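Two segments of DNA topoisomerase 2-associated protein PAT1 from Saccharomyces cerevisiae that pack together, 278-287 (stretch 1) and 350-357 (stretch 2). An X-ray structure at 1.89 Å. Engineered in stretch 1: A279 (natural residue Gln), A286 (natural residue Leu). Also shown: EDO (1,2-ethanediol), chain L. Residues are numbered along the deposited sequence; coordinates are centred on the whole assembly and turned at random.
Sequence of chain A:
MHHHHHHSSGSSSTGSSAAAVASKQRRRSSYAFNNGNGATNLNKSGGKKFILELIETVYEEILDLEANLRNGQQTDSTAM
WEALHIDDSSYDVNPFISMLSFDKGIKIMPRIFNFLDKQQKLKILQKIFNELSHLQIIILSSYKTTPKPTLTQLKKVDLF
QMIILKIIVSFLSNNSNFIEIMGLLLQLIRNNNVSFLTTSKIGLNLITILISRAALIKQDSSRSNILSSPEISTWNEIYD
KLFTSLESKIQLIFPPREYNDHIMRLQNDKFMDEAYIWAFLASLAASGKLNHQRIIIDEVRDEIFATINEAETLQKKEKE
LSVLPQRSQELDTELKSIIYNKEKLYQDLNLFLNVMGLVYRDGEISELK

Stretch 1 278-287: WAFLASLAAS
Stretch 2, residues 350-357: NLFLNVMG

Two helical segments of one chain run side by side in nearly the same direction, their axes 10° apart and 8.0 Å apart at closest approach. Both helices begin earlier in the chain, and residues 278-286 and 350-355 have regular helical phi/psi. The register is set by A282 CA, 4.1 Å from F352 CA, and, about one turn on, by A286 CA, 5.7 Å from V355 CA. At this close approach the A282 CB, directed sideways, lies 3.6 Å from L351 O and 3.9 Å from L351 CG. F352 is the central knob, seated among W278, L281, A282 and A285. Its CA-CB bond points sideways, and chi1 168° (t) with chi2 57° carries the ring into this hole. L281 CB lies 4.1 Å from the ring centroid, an off-centre CH-pi contact, while L281 O approaches the ring edge, 3.5 Å from F352 CD1; that carbonyl also accepts the helical hydrogen bond from A285 N (3.0 Å). W278, chi1 -61° (m) and chi2 103°, starts sideways but brings its indole nearer, with CZ3 3.6 Å from F352 CD2; the two six-membered rings meet obliquely, planes at 41° and centroids 5.7 Å apart. A285 CB is 4.0 Å from F352 CE1. L351, t/p (175°, 59°), places CD2 3.8 Å from CA of the engineered A279. V355 points toward the first helix with an off-well chi1 of 143°; its CG1 lies 3.5 Å from A282 O, 3.7 Å from A285 CB and 3.4 Å from N of the engineered A286. M356, m/t/m, adds CG 4.0 Å from A285 CB. No hydrogen bond crosses the contact, which buries 427 Å², both sides summed, in side-chain packing against side chains and backbone. Pointing away from stretch 2, S283 (chi1 71°, p) turns its OG back to hydrogen-bond F280 O, 2.9 Å.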

# COMPACT_ATOMS: atom_id res chain seq x y z
N TRP A 278 -6.24 -3.87 6.78
CA TRP A 278 -6.80 -3.28 8.00
C TRP A 278 -6.17 -1.91 8.28
O TRP A 278 -6.86 -1.06 8.84
CB TRP A 278 -6.70 -4.24 9.20
CG TRP A 278 -7.46 -5.52 8.99
CD1 TRP A 278 -6.93 -6.74 8.68
CD2 TRP A 278 -8.89 -5.68 8.96
NE1 TRP A 278 -7.94 -7.65 8.49
CE2 TRP A 278 -9.15 -7.02 8.63
CE3 TRP A 278 -9.98 -4.80 9.18
CZ2 TRP A 278 -10.46 -7.53 8.55
CZ3 TRP A 278 -11.27 -5.30 9.06
CH2 TRP A 278 -11.50 -6.65 8.75
N ALA A 279 -4.90 -1.69 7.86
CA ALA A 279 -4.21 -0.39 8.01
C ALA A 279 -4.87 0.64 7.08
O ALA A 279 -5.13 1.77 7.51
CB ALA A 279 -2.72 -0.53 7.71
N PHE A 280 -5.21 0.23 5.85
CA PHE A 280 -5.93 1.08 4.91
C PHE A 280 -7.31 1.45 5.49
O PHE A 280 -7.67 2.63 5.47
CB PHE A 280 -6.09 0.41 3.53
CG PHE A 280 -7.12 1.11 2.65
CD1 PHE A 280 -6.79 2.29 1.97
CD2 PHE A 280 -8.41 0.61 2.52
CE1 PHE A 280 -7.74 2.94 1.17
CE2 PHE A 280 -9.36 1.27 1.74
CZ PHE A 280 -9.01 2.43 1.06
N LEU A 281 -8.08 0.44 5.99
CA LEU A 281 -9.43 0.64 6.54
C LEU A 281 -9.40 1.55 7.76
O LEU A 281 -10.33 2.32 7.93
CB LEU A 281 -10.11 -0.70 6.88
CG LEU A 281 -10.57 -1.57 5.70
CD1 LEU A 281 -10.97 -2.96 6.18
CD2 LEU A 281 -11.75 -0.93 4.94
N ALA A 282 -8.33 1.46 8.58
CA ALA A 282 -8.14 2.29 9.78
C ALA A 282 -7.93 3.74 9.35
O ALA A 282 -8.57 4.63 9.91
CB ALA A 282 -6.95 1.79 10.59
N SER A 283 -7.09 3.99 8.31
CA SER A 283 -6.86 5.36 7.84
C SER A 283 -8.09 5.95 7.15
O SER A 283 -8.38 7.14 7.35
CB SER A 283 -5.62 5.44 6.95
OG SER A 283 -5.85 4.83 5.70
N LEU A 284 -8.85 5.12 6.41
CA LEU A 284 -10.09 5.55 5.73
C LEU A 284 -11.14 5.95 6.78
O LEU A 284 -11.70 7.04 6.69
CB LEU A 284 -10.61 4.43 4.78
CG LEU A 284 -11.81 4.76 3.86
CD1 LEU A 284 -11.45 5.77 2.75
CD2 LEU A 284 -12.39 3.49 3.26
N ALA A 285 -11.33 5.11 7.82
CA ALA A 285 -12.27 5.35 8.92
C ALA A 285 -11.94 6.60 9.76
O ALA A 285 -12.85 7.36 10.10
CB ALA A 285 -12.38 4.13 9.80
N ALA A 286 -10.63 6.78 10.10
CA ALA A 286 -10.08 7.88 10.91
C ALA A 286 -10.33 9.26 10.34
O ALA A 286 -10.57 10.18 11.11
CB ALA A 286 -8.59 7.67 11.16
N SER A 287 -10.32 9.40 8.99
CA SER A 287 -10.57 10.67 8.30
C SER A 287 -12.04 10.85 7.89
O SER A 287 -12.39 11.88 7.32
CB SER A 287 -9.65 10.81 7.09
OG SER A 287 -8.32 11.11 7.48
N ASN A 350 -8.00 -4.67 15.67
CA ASN A 350 -8.12 -3.56 16.63
C ASN A 350 -7.54 -2.24 16.12
O ASN A 350 -8.01 -1.19 16.54
CB ASN A 350 -7.57 -3.92 18.01
CG ASN A 350 -8.57 -4.71 18.81
OD1 ASN A 350 -9.75 -4.36 18.88
ND2 ASN A 350 -8.13 -5.80 19.41
N LEU A 351 -6.58 -2.28 15.18
CA LEU A 351 -6.04 -1.07 14.54
C LEU A 351 -7.22 -0.32 13.86
O LEU A 351 -7.36 0.90 14.03
CB LEU A 351 -4.95 -1.44 13.49
CG LEU A 351 -4.36 -0.30 12.62
CD1 LEU A 351 -3.71 0.80 13.48
CD2 LEU A 351 -3.33 -0.84 11.65
N PHE A 352 -8.09 -1.07 13.17
CA PHE A 352 -9.27 -0.55 12.48
C PHE A 352 -10.38 -0.17 13.46
O PHE A 352 -10.87 0.95 13.38
CB PHE A 352 -9.77 -1.56 11.42
CG PHE A 352 -11.13 -1.28 10.82
CD1 PHE A 352 -11.40 -0.07 10.18
CD2 PHE A 352 -12.13 -2.24 10.85
CE1 PHE A 352 -12.65 0.17 9.60
CE2 PHE A 352 -13.39 -2.00 10.28
CZ PHE A 352 -13.63 -0.80 9.64
N LEU A 353 -10.76 -1.09 14.37
CA LEU A 353 -11.86 -0.90 15.32
C LEU A 353 -11.67 0.26 16.29
O LEU A 353 -12.61 1.04 16.47
CB LEU A 353 -12.18 -2.20 16.10
CG LEU A 353 -12.77 -3.38 15.32
CD1 LEU A 353 -12.92 -4.59 16.24
CD2 LEU A 353 -14.12 -3.02 14.69
N ASN A 354 -10.46 0.36 16.93
CA ASN A 354 -10.13 1.42 17.91
C ASN A 354 -10.33 2.83 17.38
O ASN A 354 -10.79 3.69 18.12
CB ASN A 354 -8.73 1.26 18.49
CG ASN A 354 -8.48 -0.03 19.25
OD1 ASN A 354 -9.38 -0.82 19.60
ND2 ASN A 354 -7.23 -0.28 19.53
N VAL A 355 -10.01 3.04 16.11
CA VAL A 355 -10.15 4.30 15.37
C VAL A 355 -11.63 4.80 15.43
O VAL A 355 -11.88 6.00 15.52
CB VAL A 355 -9.58 4.07 13.95
CG1 VAL A 355 -10.37 4.81 12.88
CG2 VAL A 355 -8.09 4.41 13.89
N MET A 356 -12.58 3.86 15.46
CA MET A 356 -14.01 4.15 15.56
C MET A 356 -14.54 4.02 17.00
O MET A 356 -15.76 4.03 17.21
CB MET A 356 -14.78 3.24 14.62
CG MET A 356 -14.50 3.49 13.15
SD MET A 356 -15.20 2.22 12.09
CE MET A 356 -14.46 0.71 12.83
N GLY A 357 -13.64 3.91 17.97
CA GLY A 357 -14.00 3.77 19.38
C GLY A 357 -14.56 2.42 19.76
O GLY A 357 -15.31 2.31 20.73
C1 EDO L . -15.57 14.58 5.16
O1 EDO L . -15.84 14.12 3.86
C2 EDO L . -14.88 13.46 5.97
O2 EDO L . -14.12 14.01 7.01